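Adenine phosphoribosyltransferase, putative (Trypanosoma brucei brucei, PDB 5VN4) probably catalyses the transfer of a phosphoribosyl group from 5-phospho-alpha-D-ribose 1-diphosphate to adenine, forming AMP and diphosphate in purine salvage. Local coordinates at residues 65-68 against 69-73; 25-28 against 29-33. All coordinates share one frame; numbering follows the deposited sequence.

Interaction 1 (65-68 against 69-73)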
ATOM      1  N   GLY A  65      -4.094 -16.433  -2.034  1.00 12.36           N
ATOM      2  CA  GLY A  65      -5.505 -16.784  -2.017  1.00 13.03           C
ATOM      3  C   GLY A  65      -6.404 -15.571  -2.182  1.00 12.57           C
ATOM      4  O   GLY A  65      -7.413 -15.628  -2.893  1.00 13.29           O
ATOM      5  N   ILE A  66      -6.041 -14.452  -1.542  1.00 11.49           N
ATOM      6  CA  ILE A  66      -6.777 -13.200  -1.721  1.00 11.43           C
ATOM      7  C   ILE A  66      -6.722 -12.762  -3.178  1.00 12.16           C
ATOM      8  O   ILE A  66      -7.747 -12.441  -3.796  1.00 13.12           O
ATOM      9  CB  ILE A  66      -6.204 -12.106  -0.797  1.00 11.55           C
ATOM     10  CG1 ILE A  66      -6.386 -12.456   0.678  1.00 11.39           C
ATOM     11  CG2 ILE A  66      -6.824 -10.740  -1.122  1.00 13.10           C
ATOM     12  CD1 ILE A  66      -5.478 -11.639   1.576  1.00 11.04           C
ATOM     13  N   ARG A  67      -5.507 -12.689  -3.727  1.00 12.45           N
ATOM     14  CA  ARG A  67      -5.327 -12.296  -5.118  1.00 13.28           C
ATOM     15  C   ARG A  67      -6.148 -13.189  -6.038  1.00 13.65           C
ATOM     16  O   ARG A  67      -6.908 -12.702  -6.886  1.00 14.98           O
ATOM     17  CB  ARG A  67      -3.838 -12.389  -5.465  1.00 14.42           C
ATOM     18  CG  ARG A  67      -3.438 -11.788  -6.804  1.00 16.60           C
ATOM     19  CD  ARG A  67      -3.415 -12.786  -7.965  1.00 21.12           C
ATOM     20  NE  ARG A  67      -2.797 -14.077  -7.665  1.00 22.02           N
ATOM     21  CZ  ARG A  67      -1.503 -14.371  -7.804  1.00 23.57           C
ATOM     22  NH1 ARG A  67      -0.630 -13.456  -8.208  1.00 22.61           N
ATOM     23  NH2 ARG A  67      -1.083 -15.596  -7.522  1.00 25.21           N
ATOM     24  N   ASP A  68      -6.010 -14.506  -5.876  1.00 13.77           N
ATOM     25  CA  ASP A  68      -6.680 -15.440  -6.775  1.00 15.44           C
ATOM     26  C   ASP A  68      -8.191 -15.314  -6.670  1.00 14.66           C
ATOM     27  O   ASP A  68      -8.896 -15.377  -7.683  1.00 15.76           O
ATOM     28  CB  ASP A  68      -6.251 -16.875  -6.461  1.00 17.70           C
ATOM     29  CG  ASP A  68      -4.819 -17.176  -6.874  1.00 20.54           C
ATOM     30  OD1 ASP A  68      -4.209 -16.369  -7.604  1.00 21.69           O
ATOM     31  OD2 ASP A  68      -4.303 -18.235  -6.458  1.00 23.10           O
ATOM     32  N   PHE A  69      -8.706 -15.140  -5.450  1.00 14.06           N
ATOM     33  CA  PHE A  69     -10.150 -15.011  -5.277  1.00 13.94           C
ATOM     34  C   PHE A  69     -10.697 -13.834  -6.075  1.00 14.15           C
ATOM     35  O   PHE A  69     -11.651 -13.981  -6.852  1.00 14.66           O
ATOM     36  CB  PHE A  69     -10.514 -14.854  -3.799  1.00 14.03           C
ATOM     37  CG  PHE A  69     -11.992 -14.709  -3.584  1.00 13.45           C
ATOM     38  CD1 PHE A  69     -12.793 -15.832  -3.446  1.00 14.86           C
ATOM     39  CD2 PHE A  69     -12.594 -13.459  -3.590  1.00 13.19           C
ATOM     40  CE1 PHE A  69     -14.166 -15.718  -3.296  1.00 14.75           C
ATOM     41  CE2 PHE A  69     -13.965 -13.338  -3.444  1.00 13.39           C
ATOM     42  CZ  PHE A  69     -14.751 -14.470  -3.289  1.00 13.99           C
ATOM     43  N   PHE A  70     -10.102 -12.651  -5.896  1.00 13.58           N
ATOM     44  CA  PHE A  70     -10.662 -11.462  -6.535  1.00 13.78           C
ATOM     45  C   PHE A  70     -10.367 -11.397  -8.030  1.00 14.64           C
ATOM     46  O   PHE A  70     -11.215 -10.935  -8.802  1.00 15.27           O
ATOM     47  CB  PHE A  70     -10.224 -10.201  -5.792  1.00 13.39           C
ATOM     48  CG  PHE A  70     -10.937 -10.001  -4.489  1.00 12.75           C
ATOM     49  CD1 PHE A  70     -12.282  -9.661  -4.478  1.00 13.45           C
ATOM     50  CD2 PHE A  70     -10.275 -10.160  -3.281  1.00 13.08           C
ATOM     51  CE1 PHE A  70     -12.959  -9.469  -3.297  1.00 13.29           C
ATOM     52  CE2 PHE A  70     -10.950  -9.978  -2.089  1.00 13.25           C
ATOM     53  CZ  PHE A  70     -12.294  -9.625  -2.097  1.00 12.31           C
ATOM     54  N   VAL A  71      -9.197 -11.864  -8.467  1.00 15.39           N
ATOM     55  CA  VAL A  71      -8.931 -11.926  -9.900  1.00 16.51           C
ATOM     56  C   VAL A  71      -9.940 -12.838 -10.586  1.00 17.88           C
ATOM     57  O   VAL A  71     -10.555 -12.464 -11.591  1.00 18.62           O
ATOM     58  CB  VAL A  71      -7.478 -12.352 -10.170  1.00 16.96           C
ATOM     59  CG1 VAL A  71      -7.288 -12.657 -11.657  1.00 18.25           C
ATOM     60  CG2 VAL A  71      -6.523 -11.257  -9.718  1.00 17.62           C
ATOM     61  N   ASP A  72     -10.152 -14.038 -10.031  1.00 18.51           N
ATOM     62  CA  ASP A  72     -11.112 -14.961 -10.629  0.59 19.95           C
ATOM     63  C   ASP A  72     -12.519 -14.384 -10.615  1.00 19.27           C
ATOM     64  O   ASP A  72     -13.268 -14.535 -11.587  1.00 20.73           O
ATOM     65  CB  ASP A  72     -11.088 -16.313  -9.914  0.59 21.87           C
ATOM     66  CG  ASP A  72     -12.278 -17.194 -10.285  0.59 23.82           C
ATOM     67  OD1 ASP A  72     -13.341 -17.090  -9.632  0.59 23.89           O
ATOM     68  OD2 ASP A  72     -12.154 -17.982 -11.249  0.59 24.95           O
ATOM     69  N   ARG A  73     -12.896 -13.726  -9.516  1.00 18.47           N
ATOM     70  CA  ARG A  73     -14.240 -13.176  -9.390  1.00 17.87           C
ATOM     71  C   ARG A  73     -14.503 -12.133 -10.466  1.00 18.66           C
ATOM     72  O   ARG A  73     -15.545 -12.156 -11.133  1.00 20.21           O
ATOM     73  CB  ARG A  73     -14.402 -12.567  -7.997  1.00 17.17           C
ATOM     74  CG  ARG A  73     -15.759 -11.959  -7.736  1.00 16.19           C
ATOM     75  CD  ARG A  73     -15.893 -11.645  -6.254  1.00 16.54           C
ATOM     76  NE  ARG A  73     -17.178 -11.020  -5.966  1.00 16.04           N
ATOM     77  CZ  ARG A  73     -18.311 -11.692  -5.791  1.00 16.03           C
ATOM     78  NH1 ARG A  73     -18.320 -13.020  -5.854  1.00 17.43           N
ATOM     79  NH2 ARG A  73     -19.434 -11.032  -5.540  1.00 16.68           N
TER

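Interaction 2 (25-28 against 29-33)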
ATOM      1  N   SER A  25     -15.078 -22.806   4.236  1.00 14.21           N
ATOM      2  CA  SER A  25     -14.235 -22.505   3.083  1.00 13.78           C
ATOM      3  C   SER A  25     -12.762 -22.735   3.413  1.00 13.82           C
ATOM      4  O   SER A  25     -12.277 -22.244   4.439  1.00 13.72           O
ATOM      5  CB  SER A  25     -14.424 -21.051   2.671  1.00 14.86           C
ATOM      6  OG  SER A  25     -13.517 -20.740   1.631  1.00 15.98           O
ATOM      7  N   PRO A  26     -12.018 -23.461   2.571  1.00 14.70           N
ATOM      8  CA  PRO A  26     -10.584 -23.647   2.842  1.00 14.43           C
ATOM      9  C   PRO A  26      -9.817 -22.344   2.992  1.00 13.83           C
ATOM     10  O   PRO A  26      -8.883 -22.279   3.802  1.00 14.68           O
ATOM     11  CB  PRO A  26     -10.106 -24.473   1.638  1.00 16.62           C
ATOM     12  CG  PRO A  26     -11.323 -25.229   1.216  1.00 18.08           C
ATOM     13  CD  PRO A  26     -12.473 -24.274   1.430  1.00 16.49           C
ATOM     14  N   LEU A  27     -10.196 -21.294   2.260  1.00 13.75           N
ATOM     15  CA  LEU A  27      -9.492 -20.025   2.399  1.00 13.99           C
ATOM     16  C   LEU A  27      -9.782 -19.386   3.751  1.00 12.57           C
ATOM     17  O   LEU A  27      -8.885 -18.797   4.369  1.00 12.86           O
ATOM     18  CB  LEU A  27      -9.843 -19.087   1.242  1.00 14.02           C
ATOM     19  CG  LEU A  27      -9.174 -17.710   1.262  1.00 14.25           C
ATOM     20  CD1 LEU A  27      -7.657 -17.828   1.369  1.00 14.53           C
ATOM     21  CD2 LEU A  27      -9.566 -16.887   0.035  1.00 15.62           C
ATOM     22  N   ARG A  28     -11.022 -19.509   4.239  1.00 12.62           N
ATOM     23  CA  ARG A  28     -11.315 -19.048   5.594  1.00 11.66           C
ATOM     24  C   ARG A  28     -10.460 -19.783   6.626  1.00 11.80           C
ATOM     25  O   ARG A  28      -9.930 -19.164   7.553  1.00 12.26           O
ATOM     26  CB  ARG A  28     -12.797 -19.208   5.924  1.00 12.32           C
ATOM     27  CG  ARG A  28     -13.119 -18.816   7.364  1.00 12.24           C
ATOM     28  CD  ARG A  28     -14.593 -18.939   7.688  1.00 13.91           C
ATOM     29  NE  ARG A  28     -15.425 -17.939   7.017  1.00 13.48           N
ATOM     30  CZ  ARG A  28     -15.642 -16.702   7.469  1.00 12.80           C
ATOM     31  NH1 ARG A  28     -15.040 -16.263   8.575  1.00 13.84           N
ATOM     32  NH2 ARG A  28     -16.445 -15.887   6.798  1.00 12.15           N
ATOM     33  N   LYS A  29     -10.319 -21.103   6.483  1.00 12.32           N
ATOM     34  CA  LYS A  29      -9.513 -21.860   7.434  1.00 13.23           C
ATOM     35  C   LYS A  29      -8.065 -21.380   7.440  1.00 12.86           C
ATOM     36  O   LYS A  29      -7.423 -21.344   8.497  1.00 14.44           O
ATOM     37  CB  LYS A  29      -9.601 -23.352   7.121  1.00 15.99           C
ATOM     38  CG  LYS A  29     -11.014 -23.917   7.172  1.00 20.67           C
ATOM     39  CD  LYS A  29     -11.588 -23.960   8.583  1.00 24.69           C
ATOM     40  CE  LYS A  29     -12.962 -24.647   8.585  1.00 28.97           C
ATOM     41  NZ  LYS A  29     -13.583 -24.760   9.933  1.00 32.35           N
ATOM     42  N   LYS A  30      -7.526 -21.013   6.272  1.00 13.32           N
ATOM     43  CA  LYS A  30      -6.174 -20.457   6.233  1.00 13.16           C
ATOM     44  C   LYS A  30      -6.091 -19.127   6.979  1.00 12.14           C
ATOM     45  O   LYS A  30      -5.141 -18.890   7.732  1.00 12.89           O
ATOM     46  CB  LYS A  30      -5.705 -20.294   4.785  1.00 14.55           C
ATOM     47  CG  LYS A  30      -5.463 -21.616   4.068  1.00 17.19           C
ATOM     48  CD  LYS A  30      -4.961 -21.410   2.651  1.00 20.30           C
ATOM     49  CE  LYS A  30      -4.609 -22.733   2.007  1.00 22.76           C
ATOM     50  NZ  LYS A  30      -5.789 -23.629   1.940  1.00 23.55           N
ATOM     51  N   PHE A  31      -7.072 -18.237   6.772  1.00 11.54           N
ATOM     52  CA  PHE A  31      -7.120 -16.985   7.525  1.00 11.30           C
ATOM     53  C   PHE A  31      -7.180 -17.250   9.025  1.00 11.62           C
ATOM     54  O   PHE A  31      -6.559 -16.527   9.815  1.00 12.85           O
ATOM     55  CB  PHE A  31      -8.358 -16.173   7.135  1.00 11.75           C
ATOM     56  CG  PHE A  31      -8.156 -15.218   5.985  1.00 10.90           C
ATOM     57  CD1 PHE A  31      -7.559 -13.978   6.183  1.00 11.67           C
ATOM     58  CD2 PHE A  31      -8.622 -15.531   4.716  1.00 11.88           C
ATOM     59  CE1 PHE A  31      -7.406 -13.076   5.119  1.00 11.54           C
ATOM     60  CE2 PHE A  31      -8.474 -14.632   3.663  1.00 11.46           C
ATOM     61  CZ  PHE A  31      -7.868 -13.403   3.873  1.00 11.42           C
ATOM     62  N   GLU A  32      -7.936 -18.272   9.439  1.00 11.09           N
ATOM     63  CA  GLU A  32      -8.107 -18.529  10.868  1.00 12.24           C
ATOM     64  C   GLU A  32      -6.790 -18.878  11.544  1.00 12.63           C
ATOM     65  O   GLU A  32      -6.640 -18.660  12.749  1.00 14.10           O
ATOM     66  CB  GLU A  32      -9.122 -19.649  11.086  1.00 13.26           C
ATOM     67  CG  GLU A  32     -10.556 -19.197  10.854  1.00 14.74           C
ATOM     68  CD  GLU A  32     -11.562 -20.334  10.877  1.00 16.66           C
ATOM     69  OE1 GLU A  32     -11.145 -21.501  11.041  1.00 18.71           O
ATOM     70  OE2 GLU A  32     -12.778 -20.056  10.727  1.00 17.56           O
ATOM     71  N   LYS A  33      -5.824 -19.408  10.796  1.00 12.35           N
ATOM     72  CA  LYS A  33      -4.542 -19.766  11.384  1.00 13.29           C
ATOM     73  C   LYS A  33      -3.538 -18.621  11.394  1.00 14.02           C
ATOM     74  O   LYS A  33      -2.512 -18.731  12.073  1.00 18.38           O
ATOM     75  CB  LYS A  33      -3.964 -20.990  10.666  1.00 15.57           C
ATOM     76  CG  LYS A  33      -4.856 -22.208  10.828  1.00 19.89           C
ATOM     77  CD  LYS A  33      -4.341 -23.437  10.112  1.00 24.30           C
ATOM     78  CE  LYS A  33      -5.331 -24.587  10.281  1.00 26.84           C
ATOM     79  NZ  LYS A  33      -6.697 -24.206   9.806  1.00 28.60           N
TER
HETATM   80  O   HOH W   1      -7.344 -24.616   4.377  1.00 24.08           O
HETATM   81  O   HOH W   2     -13.393 -17.318  10.620  1.00 16.19           O

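Interaction 1 (65-68 against 69-73)
Phe70 lies one helical turn after Ile66, the two side chains side by side and pointing the same way, on helix 60-75 of the type I phosphoribosyltransferase fold. CG of Phe70 stands anti to its own carbonyl carbon (chi1 -75°), which swings the ring back over the preceding turn. Phe70 CB lies 3.9 Å from Ile66 O and Phe70 CG a little farther off. Phe70 CD2 lies obliquely to Ile66 O at 3.4 Å and meets Ile66 CG2 at 4.1 Å. The ring also packs on Ile98 of helix 95-102 and Leu211 of strand 208-213, while one face receives the edge of Phe69, whose CD2 sits 3.8 Å above the Phe70 ring centre.

The backbone here is regular alpha-helix, with Phe70 N bonding to Ile66 O almost straight and its neighbours following the same i to i+4 pattern. On another side of the helix, Arg67 and Val71 run alongside each other. The arginine chain bends at chi2 (-93°) and again at chi3, laying Arg67 CD 3.9 Å from Val71 CG2 and turning the guanidinium back towards Asp68. Arg67 NH1 forms a salt bridge with Glu101 of the second subunit, so this side of the helix faces the dimer interface. Arg67 NE makes a hydrogen-bonded salt bridge to Asp68 OD1 at 2.7 Å, on the anti side and 34° out of the carboxylate plane.

Interaction 2 (25-28 against 29-33)
Pro26 O is gripped twice, by the backbone N of Lys30 at 3.1 Å and by water 1, which donates to it at 2.9 Å. The same water accepts from Lys30 NZ, so one lysine holds this carbonyl through its backbone and, by way of the water, through its ammonium group. Lys30 CG and CD pass beside the oxygen, and the final bend at chi4 (60°) turns NZ back to the water.

Just before this turn, Ser25 occupies the N-cap: its OG accepts a weak 3.4 Å bond from Leu27 N, and its carbonyl receives Lys29 N. The helix that follows, 26-34, packs on strand 208-213 of the main sheet in this phosphoribosyltransferase and, through Phe31 and Lys30, on helix 60-75. Leu27 and Phe31 form the apolar side of the turn, lying side by side. Leu27 CG and CD1 are each 4.0 Å from Phe31 CE2, while Leu27 O sits at the ring edge, near its plane, 3.3 Å from Phe31 CD2.

Arg28 and Glu32 approach at an angle, guanidinium and carboxylate planes 55° apart. Their charged atoms do not touch. Instead Glu32 OE2 lies against the aliphatic stem, 3.6 Å from Arg28 CG, and water 2 joins that oxygen to Arg28 NH1, which it meets in the guanidinium plane. The arginine is anchored mainly outside the turn, NH2 bonding to Leu21 O, NE to Ser22 O and NH1 forming a salt bridge with Asp213. These bonds fix the rotation of the guanidinium group. One turn after Lys29, Lys33 curls back, and its NZ donates to Lys29 O from above the carbonyl plane.

How the interactions relate
Interactions 1 and 2 are turns of two different helices, their centres 14 Å apart, and they touch directly. Ile66 CG1 packs 3.6 Å from Phe31 CZ, and Leu27 CD2 comes within 3.8 Å of Gly65 O, so the apolar side of 25-33 rests against the start of 65-73. Both also bear on Leu211 of strand 208-213: Ile66, Phe69 and Phe70 from one helix, Leu27 and Phe31 from the other. Neither belongs to the ligand pocket. The side chain of Phe31 is about 9 Å from that of adenine-binding Ala51 and about 12 Å from bound adenine; the side chain of Ile66 is about 12 Å from that of Ala51 and about 14 Å from bound adenine.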